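Local atomic coordinates of putative isocitrate dehydrogenase, NAD-dependent (Methylococcus capsulatus, PDB entry 6LKY), a protein that probably catalyses the NAD-dependent oxidative decarboxylation of isocitrate to 2-oxoglutarate, using a magnesium ion, and binds NAD. Residues N93-I98 with E260-S265; L236-I241 with G245-A250. The protein carries 1 engineered substitution. All coordinates share one frame; numbering follows the deposited sequence.

Contact 1: N93-I98 with E260-S265. With NAD (nicotinamide-adenine-dinucleotide), chain C.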
ATOM      1  N   ASN A  93      -5.175   9.532  13.821  1.00 28.64           N
ATOM      2  CA  ASN A  93      -4.938   8.120  14.103  1.00 27.02           C
ATOM      3  C   ASN A  93      -3.423   7.945  14.155  1.00 25.07           C
ATOM      4  O   ASN A  93      -2.750   8.078  13.134  1.00 30.23           O
ATOM      5  CB  ASN A  93      -5.596   7.243  13.037  1.00 23.19           C
ATOM      6  CG  ASN A  93      -5.666   5.764  13.421  1.00 29.25           C
ATOM      7  OD1 ASN A  93      -4.869   5.266  14.209  1.00 33.77           O
ATOM      8  ND2 ASN A  93      -6.647   5.060  12.859  1.00 26.62           N
ATOM      9  N   VAL A  94      -2.891   7.711  15.351  1.00 27.99           N
ATOM     10  CA  VAL A  94      -1.456   7.704  15.618  1.00 23.58           C
ATOM     11  C   VAL A  94      -1.016   6.261  15.812  1.00 27.16           C
ATOM     12  O   VAL A  94      -1.497   5.582  16.728  1.00 26.20           O
ATOM     13  CB  VAL A  94      -1.125   8.559  16.854  1.00 31.29           C
ATOM     14  CG1 VAL A  94       0.370   8.629  17.093  1.00 25.05           C
ATOM     15  CG2 VAL A  94      -1.743   9.963  16.718  1.00 20.00           C
ATOM     16  N   ARG A  95      -0.122   5.787  14.942  1.00 26.23           N
ATOM     17  CA  ARG A  95       0.300   4.387  14.918  1.00 25.32           C
ATOM     18  C   ARG A  95       1.819   4.264  14.927  1.00 29.03           C
ATOM     19  O   ARG A  95       2.463   4.375  13.864  1.00 26.86           O
ATOM     20  CB  ARG A  95      -0.297   3.671  13.714  1.00 23.28           C
ATOM     21  CG  ARG A  95      -1.807   3.511  13.853  1.00 30.69           C
ATOM     22  CD  ARG A  95      -2.453   2.959  12.606  1.00 29.27           C
ATOM     23  NE  ARG A  95      -3.841   2.611  12.876  1.00 35.78           N
ATOM     24  CZ  ARG A  95      -4.550   1.761  12.148  1.00 28.44           C
ATOM     25  NH1 ARG A  95      -4.017   1.199  11.070  1.00 28.53           N
ATOM     26  NH2 ARG A  95      -5.796   1.498  12.492  1.00 23.83           N
ATOM     27  N   PRO A  96       2.423   4.066  16.104  1.00 27.66           N
ATOM     28  CA  PRO A  96       3.874   3.823  16.175  1.00 25.22           C
ATOM     29  C   PRO A  96       4.245   2.417  15.734  1.00 24.82           C
ATOM     30  O   PRO A  96       3.553   1.444  16.038  1.00 29.05           O
ATOM     31  CB  PRO A  96       4.207   4.034  17.662  1.00 28.32           C
ATOM     32  CG  PRO A  96       2.971   4.693  18.280  1.00 24.69           C
ATOM     33  CD  PRO A  96       1.814   4.229  17.438  1.00 27.35           C
ATOM     34  N   ALA A  97       5.350   2.320  14.996  1.00 27.00           N
ATOM     35  CA  ALA A  97       5.967   1.048  14.625  1.00 26.66           C
ATOM     36  C   ALA A  97       7.447   1.147  14.994  1.00 29.74           C
ATOM     37  O   ALA A  97       8.216   1.836  14.313  1.00 31.07           O
ATOM     38  CB  ALA A  97       5.774   0.728  13.142  1.00 21.50           C
ATOM     39  N   ILE A  98       7.815   0.515  16.109  1.00 34.76           N
ATOM     40  CA  ILE A  98       9.173   0.530  16.652  1.00 30.64           C
ATOM     41  C   ILE A  98       9.595  -0.917  16.889  1.00 32.40           C
ATOM     42  O   ILE A  98       8.885  -1.670  17.564  1.00 33.88           O
ATOM     43  CB  ILE A  98       9.254   1.354  17.948  1.00 36.01           C
ATOM     44  CG1 ILE A  98       8.613   2.725  17.717  1.00 30.26           C
ATOM     45  CG2 ILE A  98      10.705   1.531  18.391  1.00 39.08           C
ATOM     46  CD1 ILE A  98       8.502   3.574  18.943  1.00 43.24           C
ATOM     47  N   GLU A 260      -6.797   1.241  20.502  1.00 20.79           N
ATOM     48  CA  GLU A 260      -7.144  -0.053  19.929  1.00 23.37           C
ATOM     49  C   GLU A 260      -5.916  -0.710  19.319  1.00 24.51           C
ATOM     50  O   GLU A 260      -4.914  -0.057  19.031  1.00 23.31           O
ATOM     51  CB  GLU A 260      -8.224   0.100  18.848  1.00 24.68           C
ATOM     52  CG  GLU A 260      -7.742   0.972  17.670  1.00 25.40           C
ATOM     53  CD  GLU A 260      -8.778   1.120  16.545  1.00 32.88           C
ATOM     54  OE1 GLU A 260      -9.635   0.222  16.385  1.00 31.38           O
ATOM     55  OE2 GLU A 260      -8.728   2.138  15.813  1.00 31.16           O
ATOM     56  N   ALA A 261      -6.017  -2.020  19.100  1.00 26.57           N
ATOM     57  CA  ALA A 261      -5.061  -2.667  18.214  1.00 32.41           C
ATOM     58  C   ALA A 261      -5.301  -2.225  16.765  1.00 30.53           C
ATOM     59  O   ALA A 261      -6.392  -1.790  16.383  1.00 29.34           O
ATOM     60  CB  ALA A 261      -5.147  -4.194  18.333  1.00 25.76           C
ATOM     61  N   VAL A 262      -4.246  -2.333  15.960  1.00 26.54           N
ATOM     62  CA  VAL A 262      -4.345  -2.037  14.534  1.00 29.61           C
ATOM     63  C   VAL A 262      -5.062  -3.158  13.787  1.00 32.22           C
ATOM     64  O   VAL A 262      -5.750  -2.912  12.783  1.00 32.56           O
ATOM     65  CB  VAL A 262      -2.926  -1.784  13.988  1.00 35.93           C
ATOM     66  CG1 VAL A 262      -2.869  -1.968  12.485  1.00 39.60           C
ATOM     67  CG2 VAL A 262      -2.427  -0.400  14.427  1.00 25.95           C
ATOM     68  N   HIS A 263      -4.935  -4.391  14.267  1.00 22.03           N
ATOM     69  CA  HIS A 263      -5.438  -5.543  13.544  1.00 28.89           C
ATOM     70  C   HIS A 263      -6.950  -5.659  13.697  1.00 25.95           C
ATOM     71  O   HIS A 263      -7.587  -4.929  14.466  1.00 22.05           O
ATOM     72  CB  HIS A 263      -4.730  -6.818  14.017  1.00 31.47           C
ATOM     73  CG  HIS A 263      -4.964  -7.155  15.461  1.00 29.56           C
ATOM     74  ND1 HIS A 263      -6.204  -7.512  15.957  1.00 28.95           N
ATOM     75  CD2 HIS A 263      -4.107  -7.225  16.508  1.00 29.73           C
ATOM     76  CE1 HIS A 263      -6.103  -7.762  17.251  1.00 27.55           C
ATOM     77  NE2 HIS A 263      -4.840  -7.603  17.610  1.00 33.05           N
ATOM     78  N   GLY A 264      -7.521  -6.606  12.957  1.00 23.54           N
ATOM     79  CA  GLY A 264      -8.938  -6.884  12.996  1.00 24.17           C
ATOM     80  C   GLY A 264      -9.319  -8.040  13.902  1.00 28.42           C
ATOM     81  O   GLY A 264      -8.582  -8.426  14.817  1.00 24.83           O
ATOM     82  N   SER A 265     -10.518  -8.572  13.669  1.00 27.03           N
ATOM     83  CA  SER A 265     -11.072  -9.609  14.532  1.00 30.31           C
ATOM     84  C   SER A 265     -10.524 -11.001  14.229  1.00 27.67           C
ATOM     85  O   SER A 265     -10.906 -11.954  14.918  1.00 25.11           O
ATOM     86  CB  SER A 265     -12.600  -9.614  14.437  1.00 24.70           C
ATOM     87  OG  SER A 265     -13.034  -9.626  13.084  1.00 27.98           O
TER
HETATM   88  PA  NAD C 501      -7.253  -9.246  10.338  1.00 28.31           P
HETATM   89  O1A NAD C 501      -8.442  -9.605  11.194  1.00 26.13           O
HETATM   90  O2A NAD C 501      -6.402  -8.211  11.008  1.00 28.02           O
HETATM   91  O5B NAD C 501      -6.439 -10.578   9.985  1.00 27.75           O
HETATM   92  C5B NAD C 501      -5.324 -10.481   9.103  1.00 29.52           C
HETATM   93  C4B NAD C 501      -4.348 -11.596   9.424  1.00 34.17           C
HETATM   94  O4B NAD C 501      -3.651 -11.211  10.626  1.00 29.16           O
HETATM   95  C3B NAD C 501      -5.107 -12.889   9.696  1.00 27.47           C
HETATM   96  O3B NAD C 501      -4.425 -13.999   9.129  1.00 35.01           O
HETATM   97  C2B NAD C 501      -5.113 -12.976  11.214  1.00 32.21           C
HETATM   98  O2B NAD C 501      -5.167 -14.317  11.727  1.00 34.14           O
HETATM   99  C1B NAD C 501      -3.859 -12.214  11.620  1.00 25.05           C
HETATM  100  N9A NAD C 501      -4.186 -11.674  12.932  1.00 29.08           N
HETATM  101  C8A NAD C 501      -4.521 -10.245  13.070  1.00 28.48           C
HETATM  102  N7A NAD C 501      -4.537 -10.169  14.543  1.00 25.48           N
HETATM  103  C5A NAD C 501      -3.264 -10.778  14.915  1.00 32.06           C
HETATM  104  C6A NAD C 501      -3.340 -11.416  16.292  1.00 25.57           C
HETATM  105  N6A NAD C 501      -3.352 -10.353  17.308  1.00 25.00           N
HETATM  106  N1A NAD C 501      -2.134 -12.241  16.459  1.00 28.51           N
HETATM  107  C2A NAD C 501      -2.028 -13.364  15.506  1.00 30.51           C
HETATM  108  N3A NAD C 501      -3.028 -13.265  14.439  1.00 33.03           N
HETATM  109  C4A NAD C 501      -3.119 -11.903  13.920  1.00 32.69           C
HETATM  110  O3  NAD C 501      -7.723  -8.602   8.944  1.00 25.92           O
HETATM  111  PN  NAD C 501      -8.875  -9.153   7.987  1.00 22.18           P
HETATM  112  O1N NAD C 501      -9.003 -10.643   7.985  1.00 21.93           O
HETATM  113  O2N NAD C 501      -8.549  -8.600   6.609  1.00 26.91           O
HETATM  114  O5D NAD C 501     -10.252  -8.519   8.522  1.00 23.39           O
HETATM  115  C5D NAD C 501     -11.051  -9.224   9.486  1.00 22.79           C
HETATM  116  C4D NAD C 501     -12.112  -8.283  10.045  1.00 24.53           C
HETATM  117  O4D NAD C 501     -11.537  -7.322  10.947  1.00 23.45           O
HETATM  118  C3D NAD C 501     -12.808  -7.505   8.927  1.00 24.28           C
HETATM  119  O3D NAD C 501     -14.211  -7.570   9.166  1.00 22.16           O
HETATM  120  C2D NAD C 501     -12.299  -6.088   9.119  1.00 22.63           C
HETATM  121  O2D NAD C 501     -13.234  -5.078   8.746  1.00 21.40           O
HETATM  122  C1D NAD C 501     -12.039  -6.015  10.617  1.00 25.10           C
HETATM  123  N1N NAD C 501     -11.135  -4.868  10.886  1.00 26.09           N
HETATM  124  C2N NAD C 501     -11.122  -4.442  12.279  1.00 24.77           C
HETATM  125  C3N NAD C 501     -10.332  -3.154  12.311  1.00 29.98           C
HETATM  126  C7N NAD C 501     -10.576  -2.317  13.571  1.00 28.19           C
HETATM  127  O7N NAD C 501      -9.393  -1.669  14.022  1.00 38.03           O
HETATM  128  N7N NAD C 501     -11.225  -3.102  14.618  1.00 17.60           N
HETATM  129  C4N NAD C 501      -8.864  -3.327  11.954  1.00 24.63           C
HETATM  130  C5N NAD C 501      -8.672  -4.156  10.699  1.00 24.98           C
HETATM  131  C6N NAD C 501      -9.801  -5.106  10.289  1.00 24.58           C
HETATM  132  O   HOH W   1      -6.354   2.634  15.058  1.00 30.73           O
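R95 lays its guanidinium against V262: V262 CG2 lies over one face, nearer its border than its centre, and V262 CG1 is 3.7 Å from R95 NH1. The arginine chain runs extended from CG to NE, which carries the charged end from strand 92-98 across to the turn after strand 257-261. At the edge of the guanidinium, in its plane, sits a water that accepts from R95 NH2 (2.9 Å) and donates to E260 OE2 and N93 OD1. R95 NE also makes a weak hydrogen bond (134°) to N93 OD1, steadying the arginine from its own strand. The water bridges arginine and glutamate, whose NH2 and OE2 stay 4.5 Å apart, too far for a salt bridge. E260 instead pairs with K66 and R85, while R95 NH1 bonds S234 and NH2 a citric acid molecule, probably from the crystallisation liquor. Further along, H263 presents one ring face to the adenine, and A261 CB covers the opposite face. H263 ND1 donates to G264 O in the ring plane, which should fix the ring's rotation. G264 N grips phosphate oxygen O2A of NAD (2.8 Å), and S265 N hydrogen-bonds O4D of the nicotinamide ribose. This is the dinucleotide pocket of the isocitrate and isopropylmalate dehydrogenase fold.

Contact 2: L236-I241 with G245-A250. With NAD (nicotinamide-adenine-dinucleotide), chain C; ACE (acetyl group), chain D.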
ATOM      1  N   LEU A 236       1.662  -2.070   6.423  1.00 25.12           N
ATOM      2  CA  LEU A 236       2.992  -2.381   5.912  1.00 22.91           C
ATOM      3  C   LEU A 236       4.033  -2.299   7.038  1.00 25.75           C
ATOM      4  O   LEU A 236       4.861  -3.206   7.215  1.00 22.90           O
ATOM      5  CB  LEU A 236       3.311  -1.424   4.753  1.00 20.92           C
ATOM      6  CG  LEU A 236       4.425  -1.674   3.725  1.00 23.65           C
ATOM      7  CD1 LEU A 236       4.394  -0.611   2.618  1.00 24.37           C
ATOM      8  CD2 LEU A 236       5.806  -1.699   4.368  1.00 30.08           C
ATOM      9  N   ALA A 237       4.003  -1.207   7.811  1.00 28.01           N
ATOM     10  CA  ALA A 237       4.946  -1.028   8.917  1.00 26.04           C
ATOM     11  C   ALA A 237       4.791  -2.128   9.968  1.00 26.72           C
ATOM     12  O   ALA A 237       5.788  -2.664  10.485  1.00 28.24           O
ATOM     13  CB  ALA A 237       4.745   0.353   9.544  1.00 24.99           C
ATOM     14  N   ALA A 238       3.545  -2.486  10.281  1.00 26.39           N
ATOM     15  CA  ALA A 238       3.307  -3.588  11.207  1.00 28.79           C
ATOM     16  C   ALA A 238       4.004  -4.840  10.711  1.00 27.63           C
ATOM     17  O   ALA A 238       4.664  -5.546  11.482  1.00 31.11           O
ATOM     18  CB  ALA A 238       1.809  -3.841  11.362  1.00 25.80           C
ATOM     19  N   GLY A 239       3.860  -5.130   9.418  1.00 25.80           N
ATOM     20  CA  GLY A 239       4.590  -6.246   8.841  1.00 24.93           C
ATOM     21  C   GLY A 239       6.084  -6.133   9.067  1.00 25.16           C
ATOM     22  O   GLY A 239       6.751  -7.121   9.391  1.00 23.99           O
ATOM     23  N   LEU A 240       6.630  -4.926   8.903  1.00 23.12           N
ATOM     24  CA  LEU A 240       8.079  -4.766   9.022  1.00 29.04           C
ATOM     25  C   LEU A 240       8.581  -5.087  10.424  1.00 31.73           C
ATOM     26  O   LEU A 240       9.688  -5.616  10.570  1.00 36.50           O
ATOM     27  CB  LEU A 240       8.514  -3.349   8.646  1.00 27.75           C
ATOM     28  CG  LEU A 240       8.419  -2.986   7.162  1.00 28.52           C
ATOM     29  CD1 LEU A 240       8.498  -1.461   7.034  1.00 32.11           C
ATOM     30  CD2 LEU A 240       9.486  -3.682   6.320  1.00 24.00           C
ATOM     31  N   ILE A 241       7.809  -4.776  11.468  1.00 26.52           N
ATOM     32  CA  ILE A 241       8.305  -5.019  12.827  1.00 29.67           C
ATOM     33  C   ILE A 241       7.839  -6.361  13.386  1.00 29.59           C
ATOM     34  O   ILE A 241       8.053  -6.642  14.570  1.00 32.81           O
ATOM     35  CB  ILE A 241       7.952  -3.878  13.798  1.00 32.90           C
ATOM     36  CG1 ILE A 241       6.453  -3.833  14.094  1.00 30.01           C
ATOM     37  CG2 ILE A 241       8.484  -2.532  13.290  1.00 28.63           C
ATOM     38  CD1 ILE A 241       6.140  -2.975  15.297  1.00 32.18           C
ATOM     39  N   GLY A 245      -0.041  -8.542  15.125  1.00 32.05           N
ATOM     40  CA  GLY A 245      -0.159  -8.923  16.521  1.00 35.66           C
ATOM     41  C   GLY A 245       0.566  -8.004  17.475  1.00 34.84           C
ATOM     42  O   GLY A 245       0.358  -8.114  18.689  1.00 35.16           O
ATOM     43  N   LEU A 246       1.393  -7.088  16.953  1.00 29.63           N
ATOM     44  CA  LEU A 246       2.268  -6.266  17.772  1.00 31.83           C
ATOM     45  C   LEU A 246       1.871  -4.800  17.872  1.00 35.17           C
ATOM     46  O   LEU A 246       2.325  -4.131  18.803  1.00 32.39           O
ATOM     47  CB  LEU A 246       3.704  -6.338  17.224  1.00 32.23           C
ATOM     48  CG  LEU A 246       4.304  -7.740  17.107  1.00 33.95           C
ATOM     49  CD1 LEU A 246       5.628  -7.714  16.348  1.00 34.52           C
ATOM     50  CD2 LEU A 246       4.515  -8.340  18.493  1.00 36.70           C
ATOM     51  N   THR A 247       1.050  -4.274  16.962  1.00 30.78           N
ATOM     52  CA  THR A 247       1.000  -2.831  16.732  1.00 26.46           C
ATOM     53  C   THR A 247      -0.320  -2.225  17.180  1.00 27.67           C
ATOM     54  O   THR A 247      -1.389  -2.801  16.955  1.00 31.19           O
ATOM     55  CB  THR A 247       1.224  -2.485  15.252  1.00 39.61           C
ATOM     56  OG1 THR A 247       0.514  -3.407  14.419  1.00 42.02           O
ATOM     57  CG2 THR A 247       2.698  -2.554  14.906  1.00 38.10           C
ATOM     58  N   ALA A 248      -0.237  -1.026  17.766  1.00 26.18           N
ATOM     59  CA  ALA A 248      -1.384  -0.355  18.350  1.00 28.39           C
ATOM     60  C   ALA A 248      -1.583   1.025  17.736  1.00 25.79           C
ATOM     61  O   ALA A 248      -0.686   1.590  17.109  1.00 23.38           O
ATOM     62  CB  ALA A 248      -1.236  -0.230  19.870  1.00 25.96           C
ATOM     63  N   GLY A 249      -2.791   1.550  17.918  1.00 25.60           N
ATOM     64  CA  GLY A 249      -3.174   2.841  17.394  1.00 24.36           C
ATOM     65  C   GLY A 249      -4.007   3.621  18.390  1.00 28.42           C
ATOM     66  O   GLY A 249      -4.792   3.038  19.155  1.00 29.10           O
ATOM     67  N   ALA A 250      -3.786   4.934  18.425  1.00 26.05           N
ATOM     68  CA  ALA A 250      -4.577   5.870  19.214  1.00 25.54           C
ATOM     69  C   ALA A 250      -5.387   6.773  18.294  1.00 21.50           C
ATOM     70  O   ALA A 250      -4.823   7.395  17.393  1.00 32.03           O
ATOM     71  CB  ALA A 250      -3.678   6.730  20.101  1.00 32.22           C
TER
HETATM   72  PA  NAD C 501      -7.253  -9.246  10.338  1.00 28.31           P
HETATM   73  O1A NAD C 501      -8.442  -9.605  11.194  1.00 26.13           O
HETATM   74  O2A NAD C 501      -6.402  -8.211  11.008  1.00 28.02           O
HETATM   75  O5B NAD C 501      -6.439 -10.578   9.985  1.00 27.75           O
HETATM   76  C5B NAD C 501      -5.324 -10.481   9.103  1.00 29.52           C
HETATM   77  C4B NAD C 501      -4.348 -11.596   9.424  1.00 34.17           C
HETATM   78  O4B NAD C 501      -3.651 -11.211  10.626  1.00 29.16           O
HETATM   79  C3B NAD C 501      -5.107 -12.889   9.696  1.00 27.47           C
HETATM   80  O3B NAD C 501      -4.425 -13.999   9.129  1.00 35.01           O
HETATM   81  C2B NAD C 501      -5.113 -12.976  11.214  1.00 32.21           C
HETATM   82  O2B NAD C 501      -5.167 -14.317  11.727  1.00 34.14           O
HETATM   83  C1B NAD C 501      -3.859 -12.214  11.620  1.00 25.05           C
HETATM   84  N9A NAD C 501      -4.186 -11.674  12.932  1.00 29.08           N
HETATM   85  C8A NAD C 501      -4.521 -10.245  13.070  1.00 28.48           C
HETATM   86  N7A NAD C 501      -4.537 -10.169  14.543  1.00 25.48           N
HETATM   87  C5A NAD C 501      -3.264 -10.778  14.915  1.00 32.06           C
HETATM   88  C6A NAD C 501      -3.340 -11.416  16.292  1.00 25.57           C
HETATM   89  N6A NAD C 501      -3.352 -10.353  17.308  1.00 25.00           N
HETATM   90  N1A NAD C 501      -2.134 -12.241  16.459  1.00 28.51           N
HETATM   91  C2A NAD C 501      -2.028 -13.364  15.506  1.00 30.51           C
HETATM   92  N3A NAD C 501      -3.028 -13.265  14.439  1.00 33.03           N
HETATM   93  C4A NAD C 501      -3.119 -11.903  13.920  1.00 32.69           C
HETATM   94  O3  NAD C 501      -7.723  -8.602   8.944  1.00 25.92           O
HETATM   95  PN  NAD C 501      -8.875  -9.153   7.987  1.00 22.18           P
HETATM   96  O1N NAD C 501      -9.003 -10.643   7.985  1.00 21.93           O
HETATM   97  O2N NAD C 501      -8.549  -8.600   6.609  1.00 26.91           O
HETATM   98  O5D NAD C 501     -10.252  -8.519   8.522  1.00 23.39           O
HETATM   99  C5D NAD C 501     -11.051  -9.224   9.486  1.00 22.79           C
HETATM  100  C4D NAD C 501     -12.112  -8.283  10.045  1.00 24.53           C
HETATM  101  O4D NAD C 501     -11.537  -7.322  10.947  1.00 23.45           O
HETATM  102  C3D NAD C 501     -12.808  -7.505   8.927  1.00 24.28           C
HETATM  103  O3D NAD C 501     -14.211  -7.570   9.166  1.00 22.16           O
HETATM  104  C2D NAD C 501     -12.299  -6.088   9.119  1.00 22.63           C
HETATM  105  O2D NAD C 501     -13.234  -5.078   8.746  1.00 21.40           O
HETATM  106  C1D NAD C 501     -12.039  -6.015  10.617  1.00 25.10           C
HETATM  107  N1N NAD C 501     -11.135  -4.868  10.886  1.00 26.09           N
HETATM  108  C2N NAD C 501     -11.122  -4.442  12.279  1.00 24.77           C
HETATM  109  C3N NAD C 501     -10.332  -3.154  12.311  1.00 29.98           C
HETATM  110  C7N NAD C 501     -10.576  -2.317  13.571  1.00 28.19           C
HETATM  111  O7N NAD C 501      -9.393  -1.669  14.022  1.00 38.03           O
HETATM  112  N7N NAD C 501     -11.225  -3.102  14.618  1.00 17.60           N
HETATM  113  C4N NAD C 501      -8.864  -3.327  11.954  1.00 24.63           C
HETATM  114  C5N NAD C 501      -8.672  -4.156  10.699  1.00 24.98           C
HETATM  115  C6N NAD C 501      -9.801  -5.106  10.289  1.00 24.58           C
HETATM  116  C   ACE D 502       0.206 -11.628  12.298  1.00 46.51           C
HETATM  117  O   ACE D 502       0.200 -11.055  13.391  1.00 49.80           O
HETATM  118  CH3 ACE D 502       0.442 -10.872  11.031  1.00 32.69           C
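T247 turns its side chain onto the last turn of helix 227-240. Its OG1, placed between the backbone N and the carbonyl carbon (chi1 42°), comes to 3.3 Å from A238 CB, while CG2 packs on I241 CD1 and, less closely, on A238 CB. The methyl pair T247 CG2 and I241 CD1 is one tight spot: at 3.5 Å it is closer than usual van der Waals contact. The small A238 lets the chain come near, with the CA atoms of A238 and T247 6.0 Å apart. The price is polar: T247 OG1 is buried here with no partner anywhere in the model. L246 belongs to the tight side too, its CD1 lying 3.2 Å from I241 O.

I241 is the first residue to leave helical geometry, although its N still bonds A237 O. In the isocitrate and isopropylmalate dehydrogenase fold seen here, the chain passes from helix 227-240 through a short loop, which runs past the cofactor, into strand 248-252 of the large mixed sheet.

The ends of the segments are looser. No hydrogen bond joins the two segments, and A248, G249 and A250 diverge from the helix into the sheet, the side chains of A248 and A250 resting on helix 278-290. At the other end G245 faces ligands: its N donates to the oxygen of a bound acetyl group (3.1 Å), probably from the crystallisation liquor, and its CA lies 3.6 Å from N6A of NAD. Elsewhere on the helix, L236 and L240 pack on V214 of the second subunit.

The centres of contacts 1 and 2 lie about 6 Å apart, and strand 248-252 joins them. In the mixed sheet it stands between strands 92-98 and 257-261, antiparallel to both: V94 N meets A250 O at 2.8 Å on one side, and G249 N meets E260 O at 2.9 Å on the other. Along the chain 93-98 comes first, then 236-241, 245-250 and 260-265, so both segments of contact 2 fall between those of contact 1. Each contact reaches NAD, contact 1 through the end of strand 257-261 and the turn after it, contact 2 through G245. Helix 227-240, which contacts the second subunit, packs beside the segments that touch NAD.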